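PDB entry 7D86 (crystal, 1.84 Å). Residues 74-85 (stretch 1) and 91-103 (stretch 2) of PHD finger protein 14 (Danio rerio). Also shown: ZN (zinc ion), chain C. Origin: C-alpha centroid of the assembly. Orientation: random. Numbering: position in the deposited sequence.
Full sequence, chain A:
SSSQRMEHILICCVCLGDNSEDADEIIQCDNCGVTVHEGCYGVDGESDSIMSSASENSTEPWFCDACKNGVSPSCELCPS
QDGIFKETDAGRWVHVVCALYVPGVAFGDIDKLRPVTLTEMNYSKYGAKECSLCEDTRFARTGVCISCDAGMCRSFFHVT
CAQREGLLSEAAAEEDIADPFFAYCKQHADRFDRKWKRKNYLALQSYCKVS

Stretch 1, residues 74-85: SCELCPSQDGIF
Stretch 2, residues 91-103: GRWVHVVCALYVP

Stretch 1 has no regular helix or strand, whereas stretch 2 runs as a short strand, Trp93 to His95, directly into a helix spanning Val96 to Tyr101. At the end of stretch 1, Phe85 forms one antiparallel, non-hydrogen-bonded bridge with His95 of the stretch 2 strand (CA to CA 4.3 Å), and the two side chains diverge. Beside it, Ile84 O accepts from Val96 N at 3.1 Å, and water 2 joins Ile84 O (2.9 Å) to Val97 N (3.0 Å). The other end of stretch 1 also approaches the strand: Cys75 CA lies 4.3 Å from Val94 CA, and Glu76 N donates to Trp93 O at 2.9 Å. His95 (phi/psi -61/142) is the N-cap residue of the helix, and its O accepts from Ala99 N at 3.0 Å. Gly83, at 83/-170, adopts backbone angles that call for glycine.

Zinc joins the two stretches. It is bound by Cys75 SG (2.4 Å) and Cys78 SG (2.3 Å) from the loop, His95 ND1 (2.0 Å) from the strand and Cys98 SG (2.3 Å) from the helix. The chi1 rotamers are t for Cys75, p for Cys78 and m for both His95 and Cys98. Cys75 SG also accepts backbone hydrogen bonds from Leu77 N and His95 N, each at 3.3 Å; such bonds temper the negative charge of a metal-bound thiolate.

The His95 ring (chi2 109°) is held at both nitrogens. NE2 donates to Asp82 O at 2.6 Å, a short bond that, together with the metal at ND1, holds the ring. Ser80 O lies near the ring plane, 3.0 Å from His95 CE1. Phe85 (m, chi2 81°) covers one face of the imidazole; the ring centroids are 4.2 Å apart, with planes inclined by 32°, and Phe85 CZ lies 3.2 Å from His95 NE2.

Apolar contacts add to the interface. Leu77 (m, t) points toward stretch 2, placing CG 3.9 Å from Val94 CG1 and CD1 3.9 Å from Cys98 CB and 4.0 Å from Val102 CG2. Ile84 CG2 meets Val96 CG2 at 4.0 Å, and Phe85 CB rests 3.8 Å from Trp93 CE3. At the more exposed end, Glu76 (m, m) brings OE1 to 4.2 Å from Arg92 NE, too distant and too far out of the guanidinium plane for a salt bridge. Water 1 links Glu76 OE2 (2.6 Å) to Trp93 N (3.1 Å) and lies 2.5 Å from Ser74 O.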

ATOM      1  N   SER A  74       9.665   6.085  -7.641  1.00 43.07           N
ATOM      2  CA  SER A  74       8.249   6.366  -7.817  1.00 40.56           C
ATOM      3  C   SER A  74       7.525   5.055  -8.074  1.00 33.19           C
ATOM      4  O   SER A  74       8.109   4.100  -8.587  1.00 34.96           O
ATOM      5  CB  SER A  74       8.012   7.333  -8.980  1.00 45.04           C
ATOM      6  OG  SER A  74       8.545   8.616  -8.691  1.00 51.48           O
ATOM      7  N   CYS A  75       6.248   5.008  -7.705  1.00 31.32           N
ATOM      8  CA  CYS A  75       5.444   3.819  -7.943  1.00 33.49           C
ATOM      9  C   CYS A  75       4.900   3.833  -9.364  1.00 36.64           C
ATOM     10  O   CYS A  75       4.474   4.874  -9.870  1.00 37.89           O
ATOM     11  CB  CYS A  75       4.290   3.742  -6.937  1.00 28.88           C
ATOM     12  SG  CYS A  75       3.312   2.226  -7.061  1.00 29.37           S
ATOM     13  N   GLU A  76       4.912   2.668 -10.012  1.00 33.29           N
ATOM     14  CA  GLU A  76       4.303   2.557 -11.330  1.00 33.04           C
ATOM     15  C   GLU A  76       2.790   2.715 -11.283  1.00 33.58           C
ATOM     16  O   GLU A  76       2.169   2.935 -12.330  1.00 37.60           O
ATOM     17  CB  GLU A  76       4.650   1.207 -11.960  1.00 36.28           C
ATOM     18  CG  GLU A  76       6.144   1.034 -12.255  1.00 39.13           C
ATOM     19  CD  GLU A  76       6.665   2.092 -13.207  1.00 46.98           C
ATOM     20  OE1 GLU A  76       6.067   2.270 -14.292  1.00 48.94           O
ATOM     21  OE2 GLU A  76       7.671   2.752 -12.870  1.00 49.04           O
ATOM     22  N   LEU A  77       2.185   2.614 -10.103  1.00 28.91           N
ATOM     23  CA  LEU A  77       0.740   2.473  -9.997  1.00 32.87           C
ATOM     24  C   LEU A  77       0.059   3.625  -9.281  1.00 32.31           C
ATOM     25  O   LEU A  77      -1.176   3.624  -9.190  1.00 33.98           O
ATOM     26  CB  LEU A  77       0.385   1.165  -9.274  1.00 27.48           C
ATOM     27  CG  LEU A  77       0.983  -0.137  -9.809  1.00 33.67           C
ATOM     28  CD1 LEU A  77       0.630  -1.274  -8.852  1.00 28.78           C
ATOM     29  CD2 LEU A  77       0.482  -0.449 -11.222  1.00 39.41           C
ATOM     30  N   CYS A  78       0.806   4.595  -8.767  1.00 28.03           N
ATOM     31  CA  CYS A  78       0.226   5.681  -7.992  1.00 32.28           C
ATOM     32  C   CYS A  78       1.241   6.815  -7.910  1.00 35.90           C
ATOM     33  O   CYS A  78       2.436   6.601  -8.167  1.00 35.76           O
ATOM     34  CB  CYS A  78      -0.165   5.213  -6.578  1.00 32.55           C
ATOM     35  SG  CYS A  78       1.245   5.214  -5.441  1.00 33.66           S
ATOM     36  N   PRO A  79       0.806   8.029  -7.567  1.00 32.28           N
ATOM     37  CA  PRO A  79       1.731   9.169  -7.525  1.00 35.12           C
ATOM     38  C   PRO A  79       2.475   9.363  -6.213  1.00 35.23           C
ATOM     39  O   PRO A  79       3.360  10.229  -6.153  1.00 38.19           O
ATOM     40  CB  PRO A  79       0.807  10.365  -7.796  1.00 36.39           C
ATOM     41  CG  PRO A  79      -0.502   9.953  -7.217  1.00 37.38           C
ATOM     42  CD  PRO A  79      -0.607   8.462  -7.487  1.00 33.37           C
ATOM     43  N   SER A  80       2.163   8.593  -5.177  1.00 34.20           N
ATOM     44  CA  SER A  80       2.811   8.777  -3.886  1.00 35.22           C
ATOM     45  C   SER A  80       4.267   8.339  -3.937  1.00 35.88           C
ATOM     46  O   SER A  80       4.599   7.301  -4.511  1.00 34.86           O
ATOM     47  CB  SER A  80       2.079   7.984  -2.808  1.00 41.18           C
ATOM     48  OG  SER A  80       2.818   7.981  -1.599  1.00 43.52           O
ATOM     49  N   GLN A  81       5.140   9.133  -3.324  1.00 37.95           N
ATOM     50  CA  GLN A  81       6.528   8.731  -3.144  1.00 42.51           C
ATOM     51  C   GLN A  81       6.841   8.359  -1.704  1.00 43.36           C
ATOM     52  O   GLN A  81       7.996   8.061  -1.389  1.00 48.46           O
ATOM     53  CB  GLN A  81       7.466   9.833  -3.639  1.00 42.34           C
ATOM     54  CG  GLN A  81       7.401  10.004  -5.149  1.00 50.30           C
ATOM     55  CD  GLN A  81       8.265  11.134  -5.659  1.00 63.33           C
ATOM     56  OE1 GLN A  81       8.892  11.853  -4.881  1.00 71.33           O
ATOM     57  NE2 GLN A  81       8.304  11.298  -6.977  1.00 68.29           N
ATOM     58  N   ASP A  82       5.841   8.344  -0.832  1.00 42.67           N
ATOM     59  CA  ASP A  82       6.015   7.842   0.518  1.00 49.79           C
ATOM     60  C   ASP A  82       5.785   6.330   0.554  1.00 48.34           C
ATOM     61  O   ASP A  82       5.481   5.690  -0.460  1.00 45.77           O
ATOM     62  CB  ASP A  82       5.073   8.572   1.470  1.00 57.26           C
ATOM     63  CG  ASP A  82       5.296  10.071   1.467  1.00 66.93           C
ATOM     64  OD1 ASP A  82       6.468  10.499   1.422  1.00 70.01           O
ATOM     65  OD2 ASP A  82       4.301  10.825   1.499  1.00 72.53           O
ATOM     66  N   GLY A  83       5.941   5.745   1.737  1.00 44.03           N
ATOM     67  CA  GLY A  83       5.686   4.331   1.894  1.00 41.42           C
ATOM     68  C   GLY A  83       6.869   3.477   1.472  1.00 37.88           C
ATOM     69  O   GLY A  83       7.976   3.960   1.229  1.00 38.21           O
ATOM     70  N   ILE A  84       6.623   2.176   1.389  1.00 33.48           N
ATOM     71  CA  ILE A  84       7.696   1.225   1.157  1.00 36.10           C
ATOM     72  C   ILE A  84       7.446   0.507  -0.167  1.00 36.78           C
ATOM     73  O   ILE A  84       6.300   0.271  -0.568  1.00 32.48           O
ATOM     74  CB  ILE A  84       7.840   0.250   2.352  1.00 36.70           C
ATOM     75  CG1 ILE A  84       9.274  -0.282   2.430  1.00 35.63           C
ATOM     76  CG2 ILE A  84       6.845  -0.898   2.281  1.00 33.60           C
ATOM     77  CD1 ILE A  84       9.574  -1.015   3.707  1.00 35.90           C
ATOM     78  N   PHE A  85       8.539   0.199  -0.865  1.00 38.25           N
ATOM     79  CA  PHE A  85       8.518  -0.251  -2.249  1.00 35.82           C
ATOM     80  C   PHE A  85       9.168  -1.617  -2.406  1.00 38.39           C
ATOM     81  O   PHE A  85      10.030  -2.015  -1.619  1.00 30.31           O
ATOM     82  CB  PHE A  85       9.259   0.729  -3.171  1.00 32.81           C
ATOM     83  CG  PHE A  85       8.611   2.068  -3.293  1.00 35.66           C
ATOM     84  CD1 PHE A  85       8.797   3.034  -2.316  1.00 36.49           C
ATOM     85  CD2 PHE A  85       7.843   2.378  -4.406  1.00 37.23           C
ATOM     86  CE1 PHE A  85       8.210   4.279  -2.432  1.00 40.41           C
ATOM     87  CE2 PHE A  85       7.257   3.624  -4.534  1.00 39.23           C
ATOM     88  CZ  PHE A  85       7.438   4.577  -3.539  1.00 39.47           C
ATOM     89  N   GLY A  91      12.373  -4.151 -13.584  1.00 45.78           N
ATOM     90  CA  GLY A  91      13.290  -3.202 -12.992  1.00 45.24           C
ATOM     91  C   GLY A  91      12.670  -1.921 -12.481  1.00 44.03           C
ATOM     92  O   GLY A  91      13.403  -0.967 -12.217  1.00 45.63           O
ATOM     93  N   ARG A  92      11.348  -1.855 -12.344  1.00 38.18           N
ATOM     94  CA  ARG A  92      10.702  -0.664 -11.823  1.00 39.71           C
ATOM     95  C   ARG A  92      10.237  -0.946 -10.401  1.00 35.36           C
ATOM     96  O   ARG A  92      10.555  -1.984  -9.823  1.00 38.63           O
ATOM     97  CB  ARG A  92       9.574  -0.226 -12.760  1.00 40.03           C
ATOM     98  CG  ARG A  92      10.104   0.180 -14.135  1.00 46.49           C
ATOM     99  CD  ARG A  92       9.007   0.685 -15.060  1.00 52.41           C
ATOM    100  NE  ARG A  92       9.533   1.028 -16.376  1.00 60.15           N
ATOM    101  CZ  ARG A  92       9.749   0.140 -17.338  1.00 69.24           C
ATOM    102  NH1 ARG A  92      10.236   0.528 -18.511  1.00 74.12           N
ATOM    103  NH2 ARG A  92       9.482  -1.141 -17.125  1.00 69.87           N
ATOM    104  N   TRP A  93       9.480  -0.017  -9.825  1.00 34.53           N
ATOM    105  CA  TRP A  93       9.141  -0.064  -8.413  1.00 28.34           C
ATOM    106  C   TRP A  93       7.647   0.155  -8.222  1.00 29.31           C
ATOM    107  O   TRP A  93       7.016   0.927  -8.950  1.00 34.40           O
ATOM    108  CB  TRP A  93       9.938   0.989  -7.630  1.00 32.94           C
ATOM    109  CG  TRP A  93      11.413   0.723  -7.700  1.00 36.62           C
ATOM    110  CD1 TRP A  93      12.288   1.148  -8.665  1.00 39.55           C
ATOM    111  CD2 TRP A  93      12.180  -0.042  -6.770  1.00 36.30           C
ATOM    112  NE1 TRP A  93      13.558   0.692  -8.384  1.00 40.43           N
ATOM    113  CE2 TRP A  93      13.518  -0.040  -7.225  1.00 43.68           C
ATOM    114  CE3 TRP A  93      11.868  -0.721  -5.589  1.00 35.93           C
ATOM    115  CZ2 TRP A  93      14.539  -0.693  -6.537  1.00 44.81           C
ATOM    116  CZ3 TRP A  93      12.873  -1.371  -4.913  1.00 37.17           C
ATOM    117  CH2 TRP A  93      14.196  -1.353  -5.384  1.00 41.61           C
ATOM    118  N   VAL A  94       7.087  -0.556  -7.247  1.00 33.57           N
ATOM    119  CA  VAL A  94       5.702  -0.366  -6.831  1.00 26.96           C
ATOM    120  C   VAL A  94       5.627  -0.420  -5.309  1.00 28.99           C
ATOM    121  O   VAL A  94       6.418  -1.103  -4.655  1.00 33.20           O
ATOM    122  CB  VAL A  94       4.759  -1.425  -7.459  1.00 36.54           C
ATOM    123  CG1 VAL A  94       4.669  -1.238  -8.968  1.00 36.64           C
ATOM    124  CG2 VAL A  94       5.229  -2.830  -7.122  1.00 36.31           C
ATOM    125  N   HIS A  95       4.650   0.293  -4.741  1.00 28.18           N
ATOM    126  CA  HIS A  95       4.354   0.125  -3.322  1.00 30.96           C
ATOM    127  C   HIS A  95       3.940  -1.310  -3.029  1.00 31.97           C
ATOM    128  O   HIS A  95       3.224  -1.948  -3.811  1.00 27.68           O
ATOM    129  CB  HIS A  95       3.223   1.060  -2.868  1.00 27.99           C
ATOM    130  CG  HIS A  95       3.585   2.503  -2.865  1.00 26.62           C
ATOM    131  ND1 HIS A  95       3.075   3.396  -3.781  1.00 30.52           N
ATOM    132  CD2 HIS A  95       4.416   3.216  -2.065  1.00 32.05           C
ATOM    133  CE1 HIS A  95       3.578   4.594  -3.550  1.00 31.06           C
ATOM    134  NE2 HIS A  95       4.391   4.513  -2.512  1.00 31.40           N
ATOM    135  N   VAL A  96       4.379  -1.820  -1.877  1.00 31.91           N
ATOM    136  CA  VAL A  96       3.807  -3.063  -1.371  1.00 29.48           C
ATOM    137  C   VAL A  96       2.289  -2.937  -1.273  1.00 30.53           C
ATOM    138  O   VAL A  96       1.548  -3.844  -1.670  1.00 31.14           O
ATOM    139  CB  VAL A  96       4.433  -3.431  -0.013  1.00 31.82           C
ATOM    140  CG1 VAL A  96       3.623  -4.524   0.662  1.00 31.71           C
ATOM    141  CG2 VAL A  96       5.895  -3.852  -0.187  1.00 30.82           C
ATOM    142  N   VAL A  97       1.800  -1.805  -0.771  1.00 28.07           N
ATOM    143  CA  VAL A  97       0.355  -1.674  -0.583  1.00 30.08           C
ATOM    144  C   VAL A  97      -0.363  -1.640  -1.930  1.00 31.55           C
ATOM    145  O   VAL A  97      -1.434  -2.237  -2.091  1.00 30.58           O
ATOM    146  CB  VAL A  97       0.032  -0.442   0.290  1.00 33.96           C
ATOM    147  CG1 VAL A  97       0.227   0.858  -0.470  1.00 28.99           C
ATOM    148  CG2 VAL A  97      -1.377  -0.542   0.838  1.00 36.85           C
ATOM    149  N   CYS A  98       0.227  -0.995  -2.938  1.00 28.69           N
ATOM    150  CA  CYS A  98      -0.419  -0.991  -4.250  1.00 27.18           C
ATOM    151  C   CYS A  98      -0.472  -2.398  -4.830  1.00 32.81           C
ATOM    152  O   CYS A  98      -1.455  -2.779  -5.487  1.00 33.01           O
ATOM    153  CB  CYS A  98       0.302  -0.031  -5.200  1.00 30.27           C
ATOM    154  SG  CYS A  98       0.013   1.727  -4.815  1.00 29.72           S
ATOM    155  N   ALA A  99       0.555  -3.204  -4.555  1.00 30.68           N
ATOM    156  CA  ALA A  99       0.555  -4.576  -5.044  1.00 31.17           C
ATOM    157  C   ALA A  99      -0.529  -5.411  -4.376  1.00 32.38           C
ATOM    158  O   ALA A  99      -1.062  -6.338  -4.995  1.00 30.92           O
ATOM    159  CB  ALA A  99       1.931  -5.214  -4.831  1.00 31.75           C
ATOM    160  N   LEU A 100      -0.888  -5.092  -3.131  1.00 30.36           N
ATOM    161  CA  LEU A 100      -1.906  -5.877  -2.436  1.00 29.42           C
ATOM    162  C   LEU A 100      -3.307  -5.594  -2.951  1.00 33.35           C
ATOM    163  O   LEU A 100      -4.192  -6.449  -2.828  1.00 35.00           O
ATOM    164  CB  LEU A 100      -1.860  -5.599  -0.935  1.00 32.64           C
ATOM    165  CG  LEU A 100      -0.516  -5.930  -0.283  1.00 39.40           C
ATOM    166  CD1 LEU A 100      -0.520  -5.544   1.190  1.00 37.70           C
ATOM    167  CD2 LEU A 100      -0.222  -7.415  -0.469  1.00 40.72           C
ATOM    168  N   TYR A 101      -3.543  -4.408  -3.506  1.00 30.91           N
ATOM    169  CA  TYR A 101      -4.914  -4.002  -3.783  1.00 28.04           C
ATOM    170  C   TYR A 101      -5.244  -3.876  -5.259  1.00 30.19           C
ATOM    171  O   TYR A 101      -6.420  -3.965  -5.612  1.00 27.39           O
ATOM    172  CB  TYR A 101      -5.234  -2.674  -3.074  1.00 26.52           C
ATOM    173  CG  TYR A 101      -5.442  -2.845  -1.596  1.00 26.70           C
ATOM    174  CD1 TYR A 101      -4.358  -2.843  -0.718  1.00 28.24           C
ATOM    175  CD2 TYR A 101      -6.720  -3.028  -1.066  1.00 27.77           C
ATOM    176  CE1 TYR A 101      -4.538  -3.014   0.641  1.00 25.33           C
ATOM    177  CE2 TYR A 101      -6.906  -3.191   0.301  1.00 29.90           C
ATOM    178  CZ  TYR A 101      -5.811  -3.186   1.145  1.00 27.83           C
ATOM    179  OH  TYR A 101      -5.971  -3.360   2.495  1.00 30.84           O
ATOM    180  N   VAL A 102      -4.259  -3.668  -6.128  1.00 28.42           N
ATOM    181  CA  VAL A 102      -4.539  -3.600  -7.560  1.00 27.22           C
ATOM    182  C   VAL A 102      -4.837  -5.010  -8.063  1.00 31.07           C
ATOM    183  O   VAL A 102      -4.017  -5.923  -7.890  1.00 31.26           O
ATOM    184  CB  VAL A 102      -3.380  -2.946  -8.335  1.00 28.08           C
ATOM    185  CG1 VAL A 102      -3.640  -3.021  -9.843  1.00 26.58           C
ATOM    186  CG2 VAL A 102      -3.198  -1.490  -7.899  1.00 28.38           C
ATOM    187  N   PRO A 103      -6.005  -5.240  -8.667  1.00 28.79           N
ATOM    188  CA  PRO A 103      -6.324  -6.587  -9.168  1.00 31.80           C
ATOM    189  C   PRO A 103      -5.310  -7.083 -10.191  1.00 29.88           C
ATOM    190  O   PRO A 103      -4.741  -6.315 -10.965  1.00 32.74           O
ATOM    191  CB  PRO A 103      -7.708  -6.411  -9.810  1.00 29.91           C
ATOM    192  CG  PRO A 103      -8.314  -5.228  -9.119  1.00 30.85           C
ATOM    193  CD  PRO A 103      -7.149  -4.316  -8.751  1.00 28.14           C
TER
HETATM  194 ZN    ZN C 502       1.874   3.045  -5.347  1.00 32.58          ZN
HETATM  195  O   HOH W   1       8.956   2.881 -10.654  1.00 35.97           O
HETATM  196  O   HOH W   2       3.576   0.242   0.510  1.00 28.96           O